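Local coordinates for phage tail sheath protein (PDB 3HXL) that probably builds the contractile sheath around the tail tube of a myovirus-type phage or phage-like particle, at residues V183-Q186 against A187-D190; A193-I197 against F198-T202; A220-L223 against R224-G228; Y386-T389 against L390-I393. All coordinates share one frame; numbering follows the deposited sequence.

Contact 1: residues V183-Q186 against A187-D190; sequences VTNQ and AYID
V183 and A187 meet through methyl groups, CG2 of the valine lying 3.6 Å from CB of the alanine, just where the chain enters helix 185-195. The alanine, buried on the inner side of the first turn, adds a single methyl, which fits against the valine and close to T184 O. T184 is the N-cap: with OG1 anti to the backbone N and beside the carbonyl carbon (chi1 173°), the hydroxyl faces forward to Q186 N at 3.3 Å, an almost straight capping bond, while T184 O accepts from A187 N at 2.8 Å. On the outer surface the Q186 side chain runs forward along the helix, and the bend at chi2 (58°) lays its amide beside I189. The two side chains slant past one another, with Q186 OE1 3.6 Å from I189 CG1. D190 crosses the glutamine at about a right angle, and its carboxylate plane is 73° from that of the amide. A water bridges the two: it accepts from Q186 NE2 at 2.7 Å and donates to D190 OD1 at 2.8 Å. N185 O lies at the edge of the buried Y188 ring, which packs on L212 and F216 of helix 210-227. Q186 O accepts from both I189 N and D190 N, one carbonyl shared by a 3-10-type (i+3) and an alpha-type (i+4) bond. Threonine and backbone carbonyls thus take up amides that begin the helix, while the water joins an amide donor to a carboxylate.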
loop_
_atom_site.group_PDB
_atom_site.type_symbol
_atom_site.label_atom_id
_atom_site.label_comp_id
_atom_site.label_asym_id
_atom_site.label_seq_id
_atom_site.Cartn_x
_atom_site.Cartn_y
_atom_site.Cartn_z
ATOM N N VAL A 183 10.738 17.855 2.095
ATOM C CA VAL A 183 9.714 17.527 1.119
ATOM C C VAL A 183 8.625 18.591 1.089
ATOM O O VAL A 183 8.292 19.186 2.113
ATOM C CB VAL A 183 9.070 16.167 1.440
ATOM C CG1 VAL A 183 8.312 16.250 2.754
ATOM C CG2 VAL A 183 8.155 15.744 0.310
ATOM N N THR A 184 8.078 18.825 -0.099
ATOM C CA THR A 184 7.010 19.801 -0.281
ATOM C C THR A 184 5.679 19.061 -0.306
ATOM O O THR A 184 5.602 17.937 -0.801
ATOM C CB THR A 184 7.176 20.566 -1.612
ATOM O OG1 THR A 184 6.027 21.395 -1.836
ATOM C CG2 THR A 184 7.331 19.593 -2.775
ATOM N N ASN A 185 4.633 19.680 0.229
ATOM C CA ASN A 185 3.323 19.035 0.241
ATOM C C ASN A 185 2.855 18.717 -1.178
ATOM O O ASN A 185 1.994 17.859 -1.381
ATOM C CB ASN A 185 2.298 19.910 0.976
ATOM C CG ASN A 185 2.309 19.677 2.484
ATOM O OD1 ASN A 185 1.587 20.334 3.237
ATOM N ND2 ASN A 185 3.129 18.727 2.927
ATOM N N GLN A 186 3.446 19.396 -2.156
ATOM C CA GLN A 186 3.108 19.181 -3.558
ATOM C C GLN A 186 3.580 17.791 -3.990
ATOM O O GLN A 186 3.035 17.197 -4.922
ATOM C CB GLN A 186 3.768 20.263 -4.417
ATOM C CG GLN A 186 3.554 20.145 -5.922
ATOM C CD GLN A 186 2.092 20.156 -6.331
ATOM O OE1 GLN A 186 1.231 20.664 -5.614
ATOM N NE2 GLN A 186 1.809 19.606 -7.505
ATOM N N ALA A 187 4.596 17.275 -3.305
ATOM C CA ALA A 187 5.120 15.950 -3.619
ATOM C C ALA A 187 4.024 14.911 -3.386
ATOM O O ALA A 187 3.978 13.881 -4.059
ATOM C CB ALA A 187 6.330 15.644 -2.742
ATOM N N TYR A 188 3.147 15.184 -2.425
ATOM C CA TYR A 188 2.049 14.272 -2.120
ATOM C C TYR A 188 0.985 14.322 -3.205
ATOM O O TYR A 188 0.214 13.379 -3.382
ATOM C CB TYR A 188 1.427 14.601 -0.767
ATOM C CG TYR A 188 2.272 14.158 0.402
ATOM C CD1 TYR A 188 3.286 14.974 0.907
ATOM C CD2 TYR A 188 2.069 12.914 0.998
ATOM C CE1 TYR A 188 4.074 14.562 1.980
ATOM C CE2 TYR A 188 2.853 12.491 2.069
ATOM C CZ TYR A 188 3.849 13.318 2.556
ATOM O OH TYR A 188 4.614 12.910 3.617
ATOM N N ILE A 189 0.940 15.433 -3.933
ATOM C CA ILE A 189 -0.016 15.569 -5.013
ATOM C C ILE A 189 0.471 14.708 -6.166
ATOM O O ILE A 189 -0.320 14.055 -6.840
ATOM C CB ILE A 189 -0.141 17.046 -5.474
ATOM C CG1 ILE A 189 -0.730 17.894 -4.346
ATOM C CG2 ILE A 189 -1.008 17.132 -6.721
ATOM C CD1 ILE A 189 -2.106 17.422 -3.865
ATOM N N ASP A 190 1.783 14.701 -6.386
ATOM C CA ASP A 190 2.361 13.899 -7.450
ATOM C C ASP A 190 2.092 12.425 -7.128
ATOM O O ASP A 190 1.742 11.638 -8.007
ATOM C CB ASP A 190 3.873 14.150 -7.553
ATOM C CG ASP A 190 4.219 15.628 -7.682
ATOM O OD1 ASP A 190 3.417 16.378 -8.270
ATOM O OD2 ASP A 190 5.302 16.037 -7.207
HETATM O O HOH W 1 4.077 19.021 -8.832
#

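Contact 2: residues A193-I197 against F198-T202; sequences AAVEI and FDFNT
V195 lays its CG2 methyl over one face of the F200 ring, 3.9 Å from the ring centroid and displaced toward the rim, in a CH-pi contact. CG of F200 sits between its own backbone N and carbonyl carbon (chi1 66°), a torsion that swings the ring back against the end of helix 185-195. The two side chains cross at about a right angle, and the closest approach between them is V195 CG2 to F200 CE2 at 3.6 Å. V195 O also comes close to this ring, 3.4 Å from F200 CE2. The same carbonyl accepts from F198 N at 2.8 Å, which closes the type I beta turn from V195 to F198 and turns the chain away from the helix. F198 presents the edge of its ring to the helix instead of a face: A194 O lies in the ring plane, 3.3 Å from F198 CD1. Its CG is anti to the carbonyl carbon, on the side of the backbone N, which directs the ring back toward A194. Beyond the turn the chain reaches strand 202-204. Around the turn, V195 also packs on F219 of helix 210-227, and K229 NZ donates to both E196 O and F198 O. The phenylalanines bring hydrocarbon up to the A194 and V195 carbonyls, and the valine methyl fills the place against the F200 face. The C-H edge of F198 carries a slight positive charge, so its approach to A194 O is probably mildly favourable, while the lysine supplies a stronger donor to two further carbonyls.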
loop_
_atom_site.group_PDB
_atom_site.type_symbol
_atom_site.label_atom_id
_atom_site.label_comp_id
_atom_site.label_asym_id
_atom_site.label_seq_id
_atom_site.Cartn_x
_atom_site.Cartn_y
_atom_site.Cartn_z
ATOM N N ALA A 193 -1.531 11.330 -7.818
ATOM C CA ALA A 193 -1.774 11.233 -9.248
ATOM C C ALA A 193 -1.210 9.924 -9.785
ATOM O O ALA A 193 -1.840 9.254 -10.594
ATOM C CB ALA A 193 -1.135 12.416 -9.968
ATOM N N ALA A 194 -0.020 9.557 -9.322
ATOM C CA ALA A 194 0.627 8.334 -9.781
ATOM C C ALA A 194 -0.069 7.071 -9.287
ATOM O O ALA A 194 -0.225 6.109 -10.035
ATOM C CB ALA A 194 2.080 8.322 -9.342
ATOM N N VAL A 195 -0.481 7.069 -8.024
ATOM C CA VAL A 195 -1.136 5.892 -7.469
ATOM C C VAL A 195 -2.522 5.667 -8.064
ATOM O O VAL A 195 -2.970 4.528 -8.208
ATOM C CB VAL A 195 -1.260 5.986 -5.930
ATOM C CG1 VAL A 195 -2.287 7.048 -5.540
ATOM C CG2 VAL A 195 -1.639 4.628 -5.366
ATOM N N GLU A 196 -3.194 6.757 -8.422
ATOM C CA GLU A 196 -4.531 6.672 -8.988
ATOM C C GLU A 196 -4.594 5.795 -10.230
ATOM O O GLU A 196 -5.646 5.256 -10.570
ATOM C CB GLU A 196 -5.043 8.070 -9.339
ATOM C CG GLU A 196 -6.549 8.157 -9.331
ATOM C CD GLU A 196 -7.063 9.483 -9.841
ATOM O OE1 GLU A 196 -6.495 10.529 -9.457
ATOM O OE2 GLU A 196 -8.044 9.471 -10.614
ATOM N N ILE A 197 -3.463 5.652 -10.908
ATOM C CA ILE A 197 -3.398 4.850 -12.117
ATOM C C ILE A 197 -3.149 3.371 -11.815
ATOM O O ILE A 197 -3.322 2.521 -12.685
ATOM C CB ILE A 197 -2.296 5.389 -13.048
ATOM C CG1 ILE A 197 -2.553 6.876 -13.332
ATOM C CG2 ILE A 197 -2.300 4.624 -14.364
ATOM C CD1 ILE A 197 -1.405 7.572 -14.024
ATOM N N PHE A 198 -2.748 3.064 -10.585
ATOM C CA PHE A 198 -2.492 1.678 -10.196
ATOM C C PHE A 198 -3.729 1.047 -9.575
ATOM O O PHE A 198 -4.666 1.737 -9.180
ATOM C CB PHE A 198 -1.360 1.586 -9.160
ATOM C CG PHE A 198 0.024 1.686 -9.744
ATOM C CD1 PHE A 198 0.556 2.918 -10.114
ATOM C CD2 PHE A 198 0.802 0.540 -9.907
ATOM C CE1 PHE A 198 1.849 3.009 -10.638
ATOM C CE2 PHE A 198 2.091 0.618 -10.430
ATOM C CZ PHE A 198 2.618 1.855 -10.797
ATOM N N ASP A 199 -3.746 -0.277 -9.515
ATOM C CA ASP A 199 -4.847 -0.945 -8.854
ATOM C C ASP A 199 -4.306 -1.217 -7.458
ATOM O O ASP A 199 -3.193 -1.725 -7.304
ATOM C CB ASP A 199 -5.227 -2.240 -9.573
ATOM C CG ASP A 199 -6.066 -1.982 -10.817
ATOM O OD1 ASP A 199 -7.028 -1.181 -10.726
ATOM O OD2 ASP A 199 -5.774 -2.578 -11.875
ATOM N N PHE A 200 -5.079 -0.830 -6.447
ATOM C CA PHE A 200 -4.691 -1.013 -5.053
ATOM C C PHE A 200 -5.935 -1.037 -4.172
ATOM O O PHE A 200 -7.038 -0.760 -4.640
ATOM C CB PHE A 200 -3.733 0.107 -4.614
ATOM C CG PHE A 200 -4.360 1.478 -4.581
ATOM C CD1 PHE A 200 -4.884 1.995 -3.397
ATOM C CD2 PHE A 200 -4.432 2.248 -5.736
ATOM C CE1 PHE A 200 -5.477 3.266 -3.366
ATOM C CE2 PHE A 200 -5.021 3.515 -5.715
ATOM C CZ PHE A 200 -5.543 4.022 -4.526
ATOM N N ASN A 201 -5.761 -1.376 -2.901
ATOM C CA ASN A 201 -6.887 -1.457 -1.985
ATOM C C ASN A 201 -6.833 -0.385 -0.917
ATOM O O ASN A 201 -7.831 0.269 -0.632
ATOM C CB ASN A 201 -6.908 -2.828 -1.292
ATOM C CG ASN A 201 -7.035 -3.964 -2.271
ATOM O OD1 ASN A 201 -8.069 -4.129 -2.911
ATOM N ND2 ASN A 201 -5.979 -4.747 -2.406
ATOM N N THR A 202 -5.656 -0.207 -0.336
ATOM C CA THR A 202 -5.505 0.756 0.738
ATOM C C THR A 202 -4.256 1.616 0.652
ATOM O O THR A 202 -3.237 1.217 0.081
ATOM C CB THR A 202 -5.472 0.039 2.086
ATOM O OG1 THR A 202 -4.215 -0.631 2.228
ATOM C CG2 THR A 202 -6.586 -0.994 2.160
#

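Contact 3: residues A220-L223 against R224-G228; sequences AKRL and RDDEG
A220 offers its carbonyl to R224 N at 2.9 Å, a fairly straight helical bond, and the CG of R224 lies 3.2 Å from the same A220 O; the small alanine itself faces V233. K221 repeats the pattern, its O accepting from D225 N at 2.9 Å. At R222 the regular turn widens. Its O takes D226 N at 2.9 Å as usual and, weakly, E227 N five residues on, the bond of a wider pi-type turn. The R222 side chain runs beside that of E227, pointing the same way, and E227 OE2 reaches the guanidinium edge in its plane, forming a salt bridge, R222 NH2 to E227 OE2 3.3 Å, whose hydrogen bond is weak; the carboxylate is turned 80° from the guanidinium. R222 NH1 also has a long, weak ion pair with E196. L223 O accepts weakly from E227 N at 3.2 Å, before the chain leaves the helix at G228, where phi is positive, a conformation easily adopted without a side chain. The segment closes helix 210-227 of the beta-alpha-beta unit between strands 202-204 and 232-236. R224 forms a salt bridge with D351 of helix 344-364, and D225 bonds to Y243 OH.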
loop_
_atom_site.group_PDB
_atom_site.type_symbol
_atom_site.label_atom_id
_atom_site.label_comp_id
_atom_site.label_asym_id
_atom_site.label_seq_id
_atom_site.Cartn_x
_atom_site.Cartn_y
_atom_site.Cartn_z
ATOM N N ALA A 220 -9.975 10.047 -1.241
ATOM C CA ALA A 220 -10.734 8.816 -1.045
ATOM C C ALA A 220 -12.182 8.962 -1.512
ATOM O O ALA A 220 -12.715 8.085 -2.193
ATOM C CB ALA A 220 -10.696 8.412 0.427
ATOM N N LYS A 221 -12.817 10.073 -1.150
ATOM C CA LYS A 221 -14.209 10.303 -1.533
ATOM C C LYS A 221 -14.382 10.370 -3.044
ATOM O O LYS A 221 -15.359 9.844 -3.592
ATOM C CB LYS A 221 -14.729 11.605 -0.911
ATOM C CG LYS A 221 -14.847 11.593 0.607
ATOM C CD LYS A 221 -15.306 12.960 1.127
ATOM C CE LYS A 221 -15.445 12.983 2.644
ATOM N NZ LYS A 221 -15.715 14.362 3.166
ATOM N N ARG A 222 -13.431 11.014 -3.718
ATOM C CA ARG A 222 -13.504 11.153 -5.165
ATOM C C ARG A 222 -13.370 9.807 -5.865
ATOM O O ARG A 222 -14.192 9.452 -6.716
ATOM C CB ARG A 222 -12.420 12.115 -5.673
ATOM C CG ARG A 222 -12.489 12.354 -7.177
ATOM C CD ARG A 222 -11.653 13.558 -7.591
ATOM N NE ARG A 222 -10.243 13.418 -7.218
ATOM C CZ ARG A 222 -9.374 12.624 -7.834
ATOM N NH1 ARG A 222 -8.118 12.575 -7.415
ATOM N NH2 ARG A 222 -9.755 11.887 -8.870
ATOM N N LEU A 223 -12.338 9.047 -5.522
ATOM C CA LEU A 223 -12.189 7.747 -6.162
ATOM C C LEU A 223 -13.381 6.842 -5.862
ATOM O O LEU A 223 -13.990 6.290 -6.778
ATOM C CB LEU A 223 -10.888 7.060 -5.725
ATOM C CG LEU A 223 -9.660 7.285 -6.620
ATOM C CD1 LEU A 223 -9.236 8.754 -6.592
ATOM C CD2 LEU A 223 -8.517 6.403 -6.128
ATOM N N ARG A 224 -13.732 6.713 -4.585
ATOM C CA ARG A 224 -14.837 5.838 -4.189
ATOM C C ARG A 224 -16.216 6.181 -4.732
ATOM O O ARG A 224 -16.913 5.324 -5.290
ATOM C CB ARG A 224 -14.953 5.765 -2.661
ATOM C CG ARG A 224 -13.790 5.112 -1.950
ATOM C CD ARG A 224 -14.038 5.090 -0.449
ATOM N NE ARG A 224 -15.234 4.322 -0.124
ATOM C CZ ARG A 224 -15.258 2.998 0.011
ATOM N NH1 ARG A 224 -14.143 2.295 -0.139
ATOM N NH2 ARG A 224 -16.407 2.373 0.264
ATOM N N ASP A 225 -16.620 7.433 -4.578
ATOM C CA ASP A 225 -17.957 7.797 -4.998
ATOM C C ASP A 225 -18.134 8.553 -6.301
ATOM O O ASP A 225 -19.256 8.704 -6.779
ATOM C CB ASP A 225 -18.637 8.514 -3.836
ATOM C CG ASP A 225 -18.618 7.667 -2.564
ATOM O OD1 ASP A 225 -18.764 6.427 -2.682
ATOM O OD2 ASP A 225 -18.463 8.226 -1.464
ATOM N N ASP A 226 -17.039 9.000 -6.900
ATOM C CA ASP A 226 -17.151 9.711 -8.169
ATOM C C ASP A 226 -16.529 8.906 -9.307
ATOM O O ASP A 226 -16.912 9.057 -10.469
ATOM C CB ASP A 226 -16.486 11.088 -8.078
ATOM C CG ASP A 226 -17.152 11.989 -7.058
ATOM O OD1 ASP A 226 -18.400 12.017 -7.007
ATOM O OD2 ASP A 226 -16.433 12.684 -6.315
ATOM N N GLU A 227 -15.576 8.040 -8.968
ATOM C CA GLU A 227 -14.894 7.227 -9.972
ATOM C C GLU A 227 -15.277 5.749 -9.877
ATOM O O GLU A 227 -14.971 4.965 -10.778
ATOM C CB GLU A 227 -13.374 7.356 -9.807
ATOM C CG GLU A 227 -12.867 8.773 -9.540
ATOM C CD GLU A 227 -12.764 9.628 -10.790
ATOM O OE1 GLU A 227 -13.726 9.642 -11.586
ATOM O OE2 GLU A 227 -11.722 10.297 -10.970
ATOM N N GLY A 228 -15.932 5.360 -8.786
ATOM C CA GLY A 228 -16.315 3.968 -8.634
ATOM C C GLY A 228 -15.098 3.095 -8.372
ATOM O O GLY A 228 -15.117 1.887 -8.619
#

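Contact 4: residues Y386-T389 against L390-I393; sequences YMNT and LQDI
Y386 and L390 touch one turn apart on the last turns of helix 373-392, an i to i+4 packing contact on the side that faces helix 344-364. The leucine CD1 methyl comes within 3.4 Å of Y386 CE2, approaching the ring obliquely. The tyrosine ring reaches it because CG stands anti to the backbone N (chi1 175°), so that the side chain, which starts away from the following turn, brings its far end back to the leucine. The same L390 CD1 lies 4.1 Å from SE of M387, a selenomethionine in this crystal, whose bend at chi2 (-61°) folds the selenium toward the leucine. A branched, apolar leucine suits this buried place, where one methyl meets both an aromatic ring and a methionine-type side chain. The tyrosine carries a polar end as well: its OH is hydrogen-bonded to D356, and its ring meets F357 edge-to-face. The backbone beneath is regular, with L390 N bonded to Y386 O at 3.2 Å, D392 N to N388 O at 2.9 Å and I393 N to T389 O at 3.2 Å. T389 OG1 turns back to the N385 carbonyl. Helical angles stop at I393, whose O accepts from N280 ND2. The pattern is consistent with an amphipathic helix end in the C-terminal domain of the sheath protein, its Y386-L390 flank set against helix 344-364 and its N388 and D392 flank carrying polar groups.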
loop_
_atom_site.group_PDB
_atom_site.type_symbol
_atom_site.label_atom_id
_atom_site.label_comp_id
_atom_site.label_asym_id
_atom_site.label_seq_id
_atom_site.Cartn_x
_atom_site.Cartn_y
_atom_site.Cartn_z
ATOM N N TYR A 386 -22.284 -15.231 -8.477
ATOM C CA TYR A 386 -21.305 -14.443 -7.740
ATOM C C TYR A 386 -21.742 -14.315 -6.284
ATOM O O TYR A 386 -20.950 -14.529 -5.367
ATOM C CB TYR A 386 -21.173 -13.043 -8.347
ATOM C CG TYR A 386 -20.260 -12.128 -7.558
ATOM C CD1 TYR A 386 -18.888 -12.088 -7.808
ATOM C CD2 TYR A 386 -20.765 -11.330 -6.530
ATOM C CE1 TYR A 386 -18.042 -11.274 -7.053
ATOM C CE2 TYR A 386 -19.931 -10.517 -5.770
ATOM C CZ TYR A 386 -18.575 -10.493 -6.033
ATOM O OH TYR A 386 -17.748 -9.697 -5.269
HETATM N N MSE A 387 -23.004 -13.957 -6.077
HETATM C CA MSE A 387 -23.513 -13.794 -4.727
HETATM C C MSE A 387 -23.470 -15.112 -3.962
HETATM O O MSE A 387 -23.200 -15.127 -2.761
HETATM C CB MSE A 387 -24.934 -13.234 -4.761
HETATM C CG MSE A 387 -25.025 -11.826 -5.346
HETATM SE SE MSE A 387 -24.004 -10.501 -4.328
HETATM C CE MSE A 387 -25.178 -10.349 -2.805
ATOM N N ASN A 388 -23.725 -16.220 -4.652
ATOM C CA ASN A 388 -23.684 -17.521 -3.995
ATOM C C ASN A 388 -22.265 -17.829 -3.532
ATOM O O ASN A 388 -22.067 -18.452 -2.490
ATOM C CB ASN A 388 -24.193 -18.623 -4.930
ATOM C CG ASN A 388 -25.703 -18.618 -5.056
ATOM O OD1 ASN A 388 -26.414 -18.353 -4.083
ATOM N ND2 ASN A 388 -26.204 -18.923 -6.247
ATOM N N THR A 389 -21.279 -17.384 -4.304
ATOM C CA THR A 389 -19.880 -17.604 -3.954
ATOM C C THR A 389 -19.526 -16.834 -2.681
ATOM O O THR A 389 -18.755 -17.314 -1.847
ATOM C CB THR A 389 -18.945 -17.156 -5.092
ATOM O OG1 THR A 389 -19.240 -17.914 -6.270
ATOM C CG2 THR A 389 -17.488 -17.373 -4.713
ATOM N N LEU A 390 -20.089 -15.635 -2.537
ATOM C CA LEU A 390 -19.837 -14.825 -1.350
ATOM C C LEU A 390 -20.457 -15.496 -0.133
ATOM O O LEU A 390 -19.900 -15.460 0.964
ATOM C CB LEU A 390 -20.431 -13.419 -1.509
ATOM C CG LEU A 390 -19.669 -12.425 -2.386
ATOM C CD1 LEU A 390 -20.425 -11.104 -2.453
ATOM C CD2 LEU A 390 -18.280 -12.200 -1.797
ATOM N N GLN A 391 -21.619 -16.108 -0.330
ATOM C CA GLN A 391 -22.300 -16.783 0.764
ATOM C C GLN A 391 -21.553 -18.051 1.163
ATOM O O GLN A 391 -21.513 -18.406 2.342
ATOM C CB GLN A 391 -23.734 -17.119 0.359
ATOM C CG GLN A 391 -24.574 -17.705 1.479
ATOM C CD GLN A 391 -26.037 -17.795 1.102
ATOM O OE1 GLN A 391 -26.391 -18.401 0.090
ATOM N NE2 GLN A 391 -26.896 -17.190 1.915
ATOM N N ASP A 392 -20.955 -18.724 0.183
ATOM C CA ASP A 392 -20.202 -19.948 0.449
ATOM C C ASP A 392 -18.962 -19.689 1.297
ATOM O O ASP A 392 -18.554 -20.546 2.082
ATOM C CB ASP A 392 -19.770 -20.627 -0.852
ATOM C CG ASP A 392 -20.939 -21.160 -1.652
ATOM O OD1 ASP A 392 -21.921 -21.632 -1.037
ATOM O OD2 ASP A 392 -20.869 -21.123 -2.899
ATOM N N ILE A 393 -18.349 -18.519 1.125
ATOM C CA ILE A 393 -17.159 -18.180 1.898
ATOM C C ILE A 393 -17.540 -17.416 3.149
ATOM O O ILE A 393 -16.687 -16.825 3.812
ATOM C CB ILE A 393 -16.163 -17.319 1.098
ATOM C CG1 ILE A 393 -16.775 -15.951 0.789
ATOM C CG2 ILE A 393 -15.763 -18.044 -0.183
ATOM C CD1 ILE A 393 -15.784 -14.976 0.194
#

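Overall arrangement
Each of the four contacts is local, joining neighbouring halves of one continuous stretch, and along the chain they come in series; none nests in or crosses another. Contact 1 starts helix 185-195 and contact 2 ends it, their centres about 16 Å apart, before the chain passes to strand 202-204. Contact 3 ends the next helix, 210-227, and touches contact 2: L223 packs on E196 and F200, so the ends of the two helices meet. These three belong to the subtilisin-like domain. Contact 4 ends helix 373-392 in the C-terminal domain, its centre about 26 Å from that of contact 3; contacts 3 and 4 both meet helix 344-364, contact 3 through R224 and D351 and contact 4 through Y386 and L390.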